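Local structure of ORF10 (Moritella marina, 6RIW) at residues Lys146-Pro151 / Ser927-Ile932; Phe235-Ala240 / Asn635-Phe640; Ser323-Ile328 / Thr348-Val353; Thr788-Ser793 / His879-Ser884. The protein probably condenses acyl units held on an acyl carrier protein, this chain being the ketosynthase-chain length factor didomain of a polyunsaturated fatty acid synthase. All coordinates share one frame; numbering follows the deposited sequence.

Interaction 1: residues Lys146-Pro151 / Ser927-Ile932; sequences KAVLHP and SSLHAI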
loop_
_atom_site.group_PDB
_atom_site.type_symbol
_atom_site.label_atom_id
_atom_site.label_comp_id
_atom_site.label_asym_id
_atom_site.label_seq_id
_atom_site.Cartn_x
_atom_site.Cartn_y
_atom_site.Cartn_z
ATOM N N LYS A 146 13.917 9.252 -33.411
ATOM C CA LYS A 146 13.668 9.609 -34.809
ATOM C C LYS A 146 14.341 10.933 -35.164
ATOM O O LYS A 146 14.961 11.064 -36.232
ATOM C CB LYS A 146 12.166 9.711 -35.083
ATOM C CG LYS A 146 11.395 8.390 -35.118
ATOM C CD LYS A 146 9.946 8.689 -35.473
ATOM C CE LYS A 146 9.240 7.479 -36.089
ATOM N NZ LYS A 146 9.104 6.340 -35.112
ATOM N N ALA A 147 14.228 11.932 -34.279
ATOM C CA ALA A 147 14.818 13.240 -34.562
ATOM C C ALA A 147 16.337 13.182 -34.575
ATOM O O ALA A 147 16.979 13.933 -35.322
ATOM C CB ALA A 147 14.336 14.273 -33.534
ATOM N N VAL A 148 16.932 12.299 -33.779
ATOM C CA VAL A 148 18.384 12.227 -33.672
ATOM C C VAL A 148 18.985 11.352 -34.769
ATOM O O VAL A 148 19.980 11.726 -35.403
ATOM C CB VAL A 148 18.782 11.723 -32.269
ATOM C CG1 VAL A 148 20.250 11.406 -32.210
ATOM C CG2 VAL A 148 18.439 12.779 -31.216
ATOM N N LEU A 149 18.390 10.185 -35.017
ATOM C CA LEU A 149 19.023 9.113 -35.785
ATOM C C LEU A 149 18.510 8.999 -37.213
ATOM O O LEU A 149 19.306 8.912 -38.154
ATOM C CB LEU A 149 18.819 7.768 -35.075
ATOM C CG LEU A 149 19.371 7.672 -33.649
ATOM C CD1 LEU A 149 18.935 6.359 -32.986
ATOM C CD2 LEU A 149 20.883 7.795 -33.668
ATOM N N HIS A 150 17.200 8.998 -37.390
ATOM C CA HIS A 150 16.599 8.587 -38.643
ATOM C C HIS A 150 15.093 8.726 -38.514
ATOM O O HIS A 150 14.513 8.238 -37.528
ATOM C CB HIS A 150 16.997 7.138 -38.968
ATOM C CG HIS A 150 16.776 6.751 -40.394
ATOM N ND1 HIS A 150 15.526 6.748 -40.979
ATOM C CD2 HIS A 150 17.643 6.326 -41.348
ATOM C CE1 HIS A 150 15.632 6.352 -42.235
ATOM N NE2 HIS A 150 16.906 6.095 -42.484
ATOM N N PRO A 151 14.434 9.392 -39.467
ATOM C CA PRO A 151 12.975 9.544 -39.401
ATOM C C PRO A 151 12.228 8.226 -39.376
ATOM O O PRO A 151 11.074 8.190 -38.932
ATOM C CB PRO A 151 12.646 10.342 -40.668
ATOM C CG PRO A 151 13.806 10.105 -41.581
ATOM C CD PRO A 151 15.002 9.995 -40.688
ATOM N N SER A 927 29.706 12.680 -27.415
ATOM C CA SER A 927 30.630 12.785 -28.544
ATOM C C SER A 927 30.441 11.644 -29.543
ATOM O O SER A 927 30.427 11.876 -30.759
ATOM C CB SER A 927 32.069 12.807 -28.030
ATOM O OG SER A 927 32.238 11.863 -26.982
ATOM N N SER A 928 30.297 10.406 -29.060
ATOM C CA SER A 928 30.147 9.280 -29.975
ATOM C C SER A 928 28.818 9.290 -30.722
ATOM O O SER A 928 28.624 8.464 -31.620
ATOM C CB SER A 928 30.313 7.958 -29.220
ATOM O OG SER A 928 29.473 7.899 -28.083
ATOM N N LEU A 929 27.913 10.208 -30.392
ATOM C CA LEU A 929 26.637 10.272 -31.095
ATOM C C LEU A 929 26.817 10.640 -32.564
ATOM O O LEU A 929 26.036 10.193 -33.413
ATOM C CB LEU A 929 25.712 11.270 -30.391
ATOM C CG LEU A 929 24.214 11.207 -30.696
ATOM C CD1 LEU A 929 23.652 9.807 -30.479
ATOM C CD2 LEU A 929 23.455 12.232 -29.859
ATOM N N HIS A 930 27.843 11.438 -32.890
ATOM C CA HIS A 930 28.068 11.811 -34.285
ATOM C C HIS A 930 28.323 10.585 -35.156
ATOM O O HIS A 930 27.758 10.464 -36.250
ATOM C CB HIS A 930 29.237 12.792 -34.395
ATOM C CG HIS A 930 29.473 13.290 -35.790
ATOM N ND1 HIS A 930 30.333 12.665 -36.671
ATOM C CD2 HIS A 930 28.952 14.347 -36.460
ATOM C CE1 HIS A 930 30.335 13.317 -37.821
ATOM N NE2 HIS A 930 29.507 14.343 -37.719
ATOM N N ALA A 931 29.170 9.667 -34.682
ATOM C CA ALA A 931 29.500 8.464 -35.440
ATOM C C ALA A 931 28.321 7.509 -35.539
ATOM O O ALA A 931 28.243 6.720 -36.488
ATOM C CB ALA A 931 30.687 7.749 -34.797
ATOM N N ILE A 932 27.419 7.537 -34.558
ATOM C CA ILE A 932 26.220 6.710 -34.636
ATOM C C ILE A 932 25.266 7.273 -35.674
ATOM O O ILE A 932 24.699 6.529 -36.484
ATOM C CB ILE A 932 25.568 6.597 -33.244
ATOM C CG1 ILE A 932 26.496 5.843 -32.290
ATOM C CG2 ILE A 932 24.208 5.903 -33.332
ATOM C CD1 ILE A 932 26.091 5.894 -30.849
#
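At the C-terminal end of helix 129-148, Val-148 and Leu-149 pack against Leu-929 and Ile-932 of the short helix 929-934, an apolar contact between the end of one helix and a second, short helix that lie nearly 800 residues apart in the sequence. Two pairs carry it. Val-148 holds CG1 anti to its own backbone N (chi1 170°), which sends this methyl out to the fork of Leu-929: CG1 lies 4.1 Å from both CD1 and CD2 of Leu-929. The two side chains meet almost at right angles, a single methyl set between two. In the second pair Leu-149 uses one branch, and its CD2 reaches the CG2 methyl of Ile-932 at 3.8 Å, the closer of the two approaches. No hydrogen bond joins the segments, so cohesion comes from dispersion and the hydrophobic effect, over a modest 124 Å² of buried surface. Branched aliphatic residues suit such a place, because their methyls can mesh without polar groups to satisfy. Both pairs are backed by helix 614-628, where Leu-149 rests on Leu-620 and Leu-929 on Ile-623, and Phe-936 also covers Leu-149. Beyond the helix end the chain turns, and His-150, bonded through NE2 to the carbonyl O of Lys-939, ties the same region down a second time. Leu-929 and Ile-932, three residues apart, are buried, whereas His-930 and Ala-931 between them are exposed: the pattern of a short amphipathic helix laid with its apolar side on other helices.

Interaction 2: residues Phe235-Ala240 / Asn635-Phe640; sequences FSIFQA and NQYTSF
Ile-237 and Phe-238, at the end of helix 228-237, meet Tyr-637 and Thr-638 of helix 634-638, joining the ketosynthase half to the second ketosynthase-like half of the didomain. A Schellman motif closes the first helix: Gln-239 takes positive phi (54°), and Ala-240 N bonds back to Phe-235 O at 2.9 Å. Of aromatic contacts there is one across the segments, an offset edge-to-face pair in which the edge of Tyr-637 is turned toward the face of Phe-238, with ring centres 6.0 Å apart and planes at 82°. Within its own segment the Tyr-637 ring is held by Phe-640, whose CD2 stands 3.6 Å above its centre, while its hydroxyl is hydrogen-bonded to Phe-230 O, which fixes the far end. The remaining contacts set aliphatic carbons against ring carbons. Ile-237 CG2 lies 3.9 Å from Tyr-637 CD2, and Phe-238 CE1 is 3.8 Å from Tyr-637 CB. Thr-638 contributes its methyl, CG2, 3.9 Å from Phe-238 CE1; a serine in its place would lack that methyl and would probably open a gap beside the Phe-238 ring. Threonine suits the site because its two branches divide the work, the methyl going to the apolar neighbour and the hydroxyl to the helix. That hydroxyl, also bonded to Arg-648 NH2, donates to Asn-635 O at 2.7 Å, in the carbonyl plane and on a lone pair.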
loop_
_atom_site.group_PDB
_atom_site.type_symbol
_atom_site.label_atom_id
_atom_site.label_comp_id
_atom_site.label_asym_id
_atom_site.label_seq_id
_atom_site.Cartn_x
_atom_site.Cartn_y
_atom_site.Cartn_z
ATOM N N PHE A 235 16.024 -5.314 -4.578
ATOM C CA PHE A 235 16.887 -6.088 -3.692
ATOM C C PHE A 235 18.321 -6.149 -4.213
ATOM O O PHE A 235 19.257 -6.335 -3.421
ATOM C CB PHE A 235 16.308 -7.494 -3.491
ATOM C CG PHE A 235 15.147 -7.527 -2.529
ATOM C CD1 PHE A 235 15.278 -6.995 -1.249
ATOM C CD2 PHE A 235 13.921 -8.036 -2.917
ATOM C CE1 PHE A 235 14.207 -6.996 -0.359
ATOM C CE2 PHE A 235 12.845 -8.039 -2.036
ATOM C CZ PHE A 235 12.986 -7.526 -0.758
ATOM N N SER A 236 18.523 -5.969 -5.521
ATOM C CA SER A 236 19.889 -5.857 -6.018
ATOM C C SER A 236 20.541 -4.549 -5.571
ATOM O O SER A 236 21.704 -4.558 -5.147
ATOM C CB SER A 236 19.920 -5.998 -7.539
ATOM O OG SER A 236 19.459 -7.291 -7.885
ATOM N N ILE A 237 19.822 -3.416 -5.637
ATOM C CA ILE A 237 20.459 -2.163 -5.215
ATOM C C ILE A 237 20.631 -2.129 -3.699
ATOM O O ILE A 237 21.578 -1.516 -3.185
ATOM C CB ILE A 237 19.694 -0.921 -5.731
ATOM C CG1 ILE A 237 20.512 0.355 -5.495
ATOM C CG2 ILE A 237 18.376 -0.766 -5.077
ATOM C CD1 ILE A 237 21.733 0.473 -6.432
ATOM N N PHE A 238 19.744 -2.788 -2.958
ATOM C CA PHE A 238 19.927 -2.960 -1.519
ATOM C C PHE A 238 21.051 -3.937 -1.177
ATOM O O PHE A 238 21.397 -4.056 0.005
ATOM C CB PHE A 238 18.632 -3.462 -0.876
ATOM C CG PHE A 238 17.473 -2.489 -0.965
ATOM C CD1 PHE A 238 17.687 -1.144 -1.231
ATOM C CD2 PHE A 238 16.179 -2.928 -0.760
ATOM C CE1 PHE A 238 16.624 -0.245 -1.296
ATOM C CE2 PHE A 238 15.104 -2.037 -0.821
ATOM C CZ PHE A 238 15.332 -0.694 -1.104
ATOM N N GLN A 239 21.597 -4.651 -2.169
ATOM C CA GLN A 239 22.583 -5.724 -1.944
ATOM C C GLN A 239 22.055 -6.772 -0.957
ATOM O O GLN A 239 22.787 -7.280 -0.098
ATOM C CB GLN A 239 23.916 -5.153 -1.461
ATOM C CG GLN A 239 24.635 -4.263 -2.458
ATOM C CD GLN A 239 25.913 -3.690 -1.862
ATOM O OE1 GLN A 239 26.656 -4.389 -1.167
ATOM N NE2 GLN A 239 26.156 -2.406 -2.104
ATOM N N ALA A 240 20.769 -7.095 -1.074
ATOM C CA ALA A 240 20.120 -8.019 -0.152
ATOM C C ALA A 240 20.233 -9.477 -0.577
ATOM O O ALA A 240 20.024 -10.365 0.256
ATOM C CB ALA A 240 18.642 -7.648 0.011
ATOM N N ASN A 635 19.047 5.119 -1.313
ATOM C CA ASN A 635 18.034 5.876 -0.586
ATOM C C ASN A 635 16.823 6.153 -1.460
ATOM O O ASN A 635 15.679 6.049 -0.995
ATOM C CB ASN A 635 18.632 7.172 -0.050
ATOM C CG ASN A 635 19.590 6.913 1.090
ATOM O OD1 ASN A 635 19.176 6.479 2.167
ATOM N ND2 ASN A 635 20.881 7.126 0.846
ATOM N N GLN A 636 17.050 6.502 -2.726
ATOM C CA GLN A 636 15.920 6.741 -3.613
ATOM C C GLN A 636 15.007 5.522 -3.672
ATOM O O GLN A 636 13.780 5.657 -3.626
ATOM C CB GLN A 636 16.397 7.130 -5.014
ATOM C CG GLN A 636 15.263 7.611 -5.909
ATOM C CD GLN A 636 15.585 7.547 -7.407
ATOM O OE1 GLN A 636 16.532 6.878 -7.838
ATOM N NE2 GLN A 636 14.775 8.233 -8.206
ATOM N N TYR A 637 15.576 4.319 -3.757
ATOM C CA TYR A 637 14.696 3.154 -3.846
ATOM C C TYR A 637 13.934 2.899 -2.546
ATOM O O TYR A 637 12.798 2.414 -2.600
ATOM C CB TYR A 637 15.481 1.911 -4.249
ATOM C CG TYR A 637 14.808 1.035 -5.302
ATOM C CD1 TYR A 637 13.774 0.174 -4.980
ATOM C CD2 TYR A 637 15.262 1.047 -6.615
ATOM C CE1 TYR A 637 13.178 -0.650 -5.969
ATOM C CE2 TYR A 637 14.694 0.247 -7.587
ATOM C CZ TYR A 637 13.656 -0.594 -7.273
ATOM O OH TYR A 637 13.128 -1.370 -8.299
ATOM N N THR A 638 14.512 3.213 -1.371
ATOM C CA THR A 638 13.722 3.073 -0.142
ATOM C C THR A 638 12.483 3.969 -0.177
ATOM O O THR A 638 11.464 3.634 0.440
ATOM C CB THR A 638 14.539 3.401 1.127
ATOM O OG1 THR A 638 14.828 4.810 1.190
ATOM C CG2 THR A 638 15.829 2.598 1.179
ATOM N N SER A 639 12.553 5.105 -0.871
ATOM C CA SER A 639 11.379 5.961 -0.989
ATOM C C SER A 639 10.375 5.452 -2.019
ATOM O O SER A 639 9.287 6.026 -2.124
ATOM C CB SER A 639 11.774 7.417 -1.310
ATOM O OG SER A 639 12.231 7.599 -2.648
ATOM N N PHE A 640 10.699 4.399 -2.777
ATOM C CA PHE A 640 9.682 3.741 -3.586
ATOM C C PHE A 640 8.743 2.877 -2.748
ATOM O O PHE A 640 7.721 2.415 -3.269
ATOM C CB PHE A 640 10.333 2.840 -4.650
ATOM C CG PHE A 640 11.109 3.567 -5.725
ATOM C CD1 PHE A 640 11.206 4.952 -5.764
ATOM C CD2 PHE A 640 11.753 2.830 -6.718
ATOM C CE1 PHE A 640 11.928 5.589 -6.788
ATOM C CE2 PHE A 640 12.452 3.460 -7.729
ATOM C CZ PHE A 640 12.550 4.846 -7.750
#

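Interaction 3: residues Ser323-Ile328 / Thr348-Val353; sequences STVDYI and TFFSRV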
loop_
_atom_site.group_PDB
_atom_site.type_symbol
_atom_site.label_atom_id
_atom_site.label_comp_id
_atom_site.label_asym_id
_atom_site.label_seq_id
_atom_site.Cartn_x
_atom_site.Cartn_y
_atom_site.Cartn_z
ATOM N N SER A 323 6.825 -17.917 29.684
ATOM C CA SER A 323 7.376 -19.227 30.026
ATOM C C SER A 323 6.687 -20.361 29.299
ATOM O O SER A 323 7.271 -21.440 29.167
ATOM C CB SER A 323 7.245 -19.498 31.531
ATOM O OG SER A 323 7.637 -18.373 32.291
ATOM N N THR A 324 5.454 -20.161 28.855
ATOM C CA THR A 324 4.654 -21.238 28.291
ATOM C C THR A 324 4.808 -21.381 26.777
ATOM O O THR A 324 4.264 -22.331 26.202
ATOM C CB THR A 324 3.182 -21.026 28.655
ATOM O OG1 THR A 324 2.702 -19.838 28.015
ATOM C CG2 THR A 324 3.038 -20.859 30.170
ATOM N N VAL A 325 5.549 -20.486 26.123
ATOM C CA VAL A 325 5.681 -20.529 24.667
ATOM C C VAL A 325 6.608 -21.667 24.263
ATOM O O VAL A 325 7.766 -21.724 24.691
ATOM C CB VAL A 325 6.202 -19.197 24.124
ATOM C CG1 VAL A 325 6.272 -19.264 22.603
ATOM C CG2 VAL A 325 5.322 -18.074 24.593
ATOM N N ASP A 326 6.120 -22.547 23.394
ATOM C CA ASP A 326 6.866 -23.738 22.995
ATOM C C ASP A 326 7.645 -23.563 21.703
ATOM O O ASP A 326 8.688 -24.205 21.525
ATOM C CB ASP A 326 5.913 -24.928 22.820
ATOM C CG ASP A 326 5.072 -25.179 24.051
ATOM O OD1 ASP A 326 5.654 -25.272 25.150
ATOM O OD2 ASP A 326 3.835 -25.264 23.923
ATOM N N TYR A 327 7.148 -22.731 20.788
ATOM C CA TYR A 327 7.703 -22.639 19.449
ATOM C C TYR A 327 7.450 -21.224 18.953
ATOM O O TYR A 327 6.392 -20.661 19.233
ATOM C CB TYR A 327 7.056 -23.652 18.486
ATOM C CG TYR A 327 7.484 -23.452 17.049
ATOM C CD1 TYR A 327 8.732 -23.875 16.614
ATOM C CD2 TYR A 327 6.647 -22.823 16.128
ATOM C CE1 TYR A 327 9.139 -23.684 15.307
ATOM C CE2 TYR A 327 7.044 -22.637 14.819
ATOM C CZ TYR A 327 8.288 -23.067 14.409
ATOM O OH TYR A 327 8.696 -22.872 13.099
ATOM N N ILE A 328 8.408 -20.661 18.225
ATOM C CA ILE A 328 8.232 -19.352 17.599
ATOM C C ILE A 328 8.569 -19.468 16.119
ATOM O O ILE A 328 9.672 -19.901 15.756
ATOM C CB ILE A 328 9.104 -18.272 18.245
ATOM C CG1 ILE A 328 8.714 -18.079 19.708
ATOM C CG2 ILE A 328 8.983 -16.956 17.474
ATOM C CD1 ILE A 328 9.722 -17.295 20.462
ATOM N N THR A 348 17.100 -11.672 24.833
ATOM C CA THR A 348 16.816 -10.669 25.853
ATOM C C THR A 348 15.487 -10.936 26.547
ATOM O O THR A 348 15.401 -10.886 27.779
ATOM C CB THR A 348 16.817 -9.285 25.219
ATOM O OG1 THR A 348 18.128 -9.000 24.719
ATOM C CG2 THR A 348 16.391 -8.227 26.228
ATOM N N PHE A 349 14.444 -11.248 25.775
ATOM C CA PHE A 349 13.096 -11.342 26.332
ATOM C C PHE A 349 12.863 -12.669 27.041
ATOM O O PHE A 349 12.437 -12.692 28.201
ATOM C CB PHE A 349 12.062 -11.146 25.216
ATOM C CG PHE A 349 10.638 -11.178 25.691
ATOM C CD1 PHE A 349 10.118 -10.134 26.456
ATOM C CD2 PHE A 349 9.817 -12.242 25.373
ATOM C CE1 PHE A 349 8.803 -10.168 26.893
ATOM C CE2 PHE A 349 8.509 -12.276 25.801
ATOM C CZ PHE A 349 7.999 -11.231 26.558
ATOM N N PHE A 350 13.121 -13.792 26.365
ATOM C CA PHE A 350 12.752 -15.078 26.951
ATOM C C PHE A 350 13.709 -15.535 28.050
ATOM O O PHE A 350 13.327 -16.377 28.876
ATOM C CB PHE A 350 12.640 -16.142 25.865
ATOM C CG PHE A 350 11.402 -15.992 25.029
ATOM C CD1 PHE A 350 10.176 -16.412 25.516
ATOM C CD2 PHE A 350 11.463 -15.387 23.780
ATOM C CE1 PHE A 350 9.033 -16.271 24.761
ATOM C CE2 PHE A 350 10.314 -15.223 23.024
ATOM C CZ PHE A 350 9.102 -15.666 23.513
ATOM N N SER A 351 14.924 -14.997 28.102
ATOM C CA SER A 351 15.791 -15.339 29.225
ATOM C C SER A 351 15.248 -14.805 30.549
ATOM O O SER A 351 15.589 -15.352 31.605
ATOM C CB SER A 351 17.215 -14.843 28.964
ATOM O OG SER A 351 17.310 -13.439 29.041
ATOM N N ARG A 352 14.371 -13.791 30.513
ATOM C CA ARG A 352 13.759 -13.271 31.737
ATOM C C ARG A 352 12.908 -14.317 32.442
ATOM O O ARG A 352 12.674 -14.211 33.653
ATOM C CB ARG A 352 12.887 -12.047 31.423
ATOM C CG ARG A 352 13.632 -10.874 30.848
ATOM C CD ARG A 352 12.674 -9.818 30.280
ATOM N NE ARG A 352 13.429 -8.713 29.691
ATOM C CZ ARG A 352 12.887 -7.678 29.058
ATOM N NH1 ARG A 352 11.566 -7.590 28.926
ATOM N NH2 ARG A 352 13.669 -6.728 28.572
ATOM N N VAL A 353 12.398 -15.300 31.704
ATOM C CA VAL A 353 11.589 -16.370 32.263
ATOM C C VAL A 353 12.262 -17.722 32.102
ATOM O O VAL A 353 11.648 -18.750 32.379
ATOM C CB VAL A 353 10.178 -16.385 31.646
ATOM C CG1 VAL A 353 9.403 -15.133 32.064
ATOM C CG2 VAL A 353 10.258 -16.504 30.117
#
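Phe-350 and Ile-328 meet in the tight half of this contact, inside the beta-alpha-beta unit of strand 327-329, helix 336-350 and strand 358-360. The two side chains approach from opposite directions, and Ile-328 CD1 stops 3.3 Å from Phe-350 CE2 and 3.5 Å from its CZ, close for carbon atoms. With CG anti to the carbonyl carbon (chi1 -74°), Phe-350 swings its ring from the helix to the strand. Its other flank is easier: Val-325 CB lies 4.1 Å from CE1 of Phe-350, the side chains crossing at about a right angle. Phe-349 CD2 sits 3.7 Å above the centre of the Phe-350 ring, covering one face. Replacing the ring by the methyl of an alanine is likely to leave Ile-328 and Val-325 without their shared partner. A broad flat ring suits this place because it spans two branched residues at once. Toward solvent the contact turns partly exposed and mixed in character: the hydroxyl OG of Ser-323 lies against the aliphatic carbons of Val-353, 3.3 Å from CB and 3.7 Å from CG1, and takes its polar partner elsewhere, in Asp-321 OD1. No hydrogen bond crosses between the segments, which implies that the contact rests on apolar packing, the Phe-350 ring meeting Ile-328 and Val-325 while Ser-323 and Val-353 cover much of the rest, the serine meeting its polar need within its own loop.

Interaction 4: residues Thr788-Ser793 / His879-Ser884; sequences TLAGIS and HLILSS
Ile-792 turns its CG1 branch between its backbone N and carbonyl carbon (chi1 66°) and then runs on extended, which carries CD1 toward Ile-881. There the CG2 methyl, anti to the backbone N, points back, and the two side chains meet tip to tip, Ile-792 CD1 lying 3.9 Å from Ile-881 CG2. Ala-790 completes the contact from the last turn of its helix. Its single methyl, CB, packs on the branch point of Ile-881, 3.9 Å from CB and 4.0 Å from each of CG1 and CG2. A small residue fits here because the helix and strand backbones come close, with CA atoms of Ala-790 and Ile-881 6.7 Å apart. Helix 776-790 thus ends against strand 876-884, which pairs antiparallel with both 763-772 and 865-870, a helix laid on a sheet as in the layered thiolase-like fold of ketosynthases. On the sheet's other side, Leu-880 and Leu-882 reach helix 841-854. The helix stops in a Schellman motif: Gly-791 is its C-prime residue, with phi of 76°, a value that favours glycine, and Ile-792 N bonds back to Leu-787 O, while the bond from Gly-791 N to Thr-788 O is weak. This reversal turns Ile-792 back over the same isoleucine that Ala-790 touches. Ile-881 also rests on Leu-787 and on Ala-867 of the neighbouring strand.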
loop_
_atom_site.group_PDB
_atom_site.type_symbol
_atom_site.label_atom_id
_atom_site.label_comp_id
_atom_site.label_asym_id
_atom_site.label_seq_id
_atom_site.Cartn_x
_atom_site.Cartn_y
_atom_site.Cartn_z
ATOM N N THR A 788 -27.018 8.938 13.391
ATOM C CA THR A 788 -27.333 8.181 14.606
ATOM C C THR A 788 -26.122 8.084 15.530
ATOM O O THR A 788 -26.232 8.269 16.757
ATOM C CB THR A 788 -27.811 6.780 14.231
ATOM O OG1 THR A 788 -28.990 6.871 13.421
ATOM C CG2 THR A 788 -28.093 5.928 15.487
ATOM N N LEU A 789 -24.955 7.779 14.958
ATOM C CA LEU A 789 -23.737 7.698 15.754
ATOM C C LEU A 789 -23.392 9.048 16.370
ATOM O O LEU A 789 -22.983 9.120 17.533
ATOM C CB LEU A 789 -22.585 7.167 14.890
ATOM C CG LEU A 789 -21.253 6.882 15.598
ATOM C CD1 LEU A 789 -21.411 5.816 16.694
ATOM C CD2 LEU A 789 -20.184 6.472 14.575
ATOM N N ALA A 790 -23.555 10.134 15.608
ATOM C CA ALA A 790 -23.269 11.460 16.127
ATOM C C ALA A 790 -24.307 11.927 17.138
ATOM O O ALA A 790 -24.040 12.876 17.881
ATOM C CB ALA A 790 -23.184 12.482 14.981
ATOM N N GLY A 791 -25.480 11.299 17.171
ATOM C CA GLY A 791 -26.527 11.716 18.081
ATOM C C GLY A 791 -27.264 12.969 17.672
ATOM O O GLY A 791 -27.716 13.717 18.539
ATOM N N ILE A 792 -27.398 13.231 16.369
ATOM C CA ILE A 792 -28.081 14.419 15.876
ATOM C C ILE A 792 -29.085 13.994 14.812
ATOM O O ILE A 792 -29.141 12.840 14.388
ATOM C CB ILE A 792 -27.117 15.487 15.305
ATOM C CG1 ILE A 792 -26.414 14.981 14.028
ATOM C CG2 ILE A 792 -26.112 15.941 16.357
ATOM C CD1 ILE A 792 -25.655 16.091 13.272
ATOM N N SER A 793 -29.894 14.949 14.397
ATOM C CA SER A 793 -30.846 14.741 13.320
ATOM C C SER A 793 -30.350 15.463 12.074
ATOM O O SER A 793 -29.516 16.369 12.149
ATOM C CB SER A 793 -32.229 15.267 13.719
ATOM O OG SER A 793 -32.196 16.692 13.743
ATOM N N HIS A 879 -19.734 8.606 5.181
ATOM C CA HIS A 879 -20.398 9.825 5.634
ATOM C C HIS A 879 -19.872 10.199 7.013
ATOM O O HIS A 879 -19.803 9.343 7.906
ATOM C CB HIS A 879 -21.921 9.638 5.670
ATOM C CG HIS A 879 -22.698 10.895 5.398
ATOM N ND1 HIS A 879 -22.910 11.391 4.124
ATOM C CD2 HIS A 879 -23.335 11.742 6.244
ATOM C CE1 HIS A 879 -23.632 12.499 4.205
ATOM N NE2 HIS A 879 -23.907 12.731 5.480
ATOM N N LEU A 880 -19.497 11.465 7.181
ATOM C CA LEU A 880 -18.907 11.930 8.431
ATOM C C LEU A 880 -19.697 13.113 8.959
ATOM O O LEU A 880 -20.225 13.916 8.184
ATOM C CB LEU A 880 -17.453 12.378 8.260
ATOM C CG LEU A 880 -16.431 11.322 7.872
ATOM C CD1 LEU A 880 -16.453 11.104 6.375
ATOM C CD2 LEU A 880 -15.032 11.787 8.308
ATOM N N ILE A 881 -19.738 13.235 10.280
ATOM C CA ILE A 881 -20.279 14.424 10.940
ATOM C C ILE A 881 -19.156 15.045 11.756
ATOM O O ILE A 881 -18.566 14.373 12.606
ATOM C CB ILE A 881 -21.470 14.093 11.859
ATOM C CG1 ILE A 881 -22.608 13.407 11.091
ATOM C CG2 ILE A 881 -21.923 15.361 12.568
ATOM C CD1 ILE A 881 -23.223 14.283 9.958
ATOM N N LEU A 882 -18.858 16.315 11.499
ATOM C CA LEU A 882 -17.889 17.068 12.279
ATOM C C LEU A 882 -18.622 18.189 13.002
ATOM O O LEU A 882 -19.645 18.682 12.515
ATOM C CB LEU A 882 -16.797 17.676 11.390
ATOM C CG LEU A 882 -15.617 16.759 11.064
ATOM C CD1 LEU A 882 -16.074 15.586 10.165
ATOM C CD2 LEU A 882 -14.501 17.567 10.416
ATOM N N SER A 883 -18.094 18.608 14.153
ATOM C CA SER A 883 -18.804 19.619 14.933
ATOM C C SER A 883 -17.819 20.634 15.487
ATOM O O SER A 883 -16.646 20.328 15.717
ATOM C CB SER A 883 -19.639 18.955 16.046
ATOM O OG SER A 883 -18.798 18.442 17.062
ATOM N N SER A 884 -18.297 21.869 15.657
ATOM C CA SER A 884 -17.461 22.912 16.216
ATOM C C SER A 884 -17.250 22.673 17.706
ATOM O O SER A 884 -18.001 21.945 18.360
ATOM C CB SER A 884 -18.087 24.293 15.982
ATOM O OG SER A 884 -19.398 24.334 16.514
#

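Along the chain, interaction 1 closes the longest loop and the other three are nested inside it; interaction 3 also lies within the loop closed by interaction 2, whereas interaction 4 follows later. In space they are separate: the centre of interaction 2 is about 34 Å from those of interactions 1 and 3, while interactions 1 and 3 have centres about 68 Å apart, on opposite sides of the chain's centre. Interactions 3 and 4 join helix and strand in different halves, about 47 Å apart between centres. The bound magnesium, held by Met-1 and Lys-286, is about 14 Å from the Val-325 side chain of interaction 3, well beyond contact.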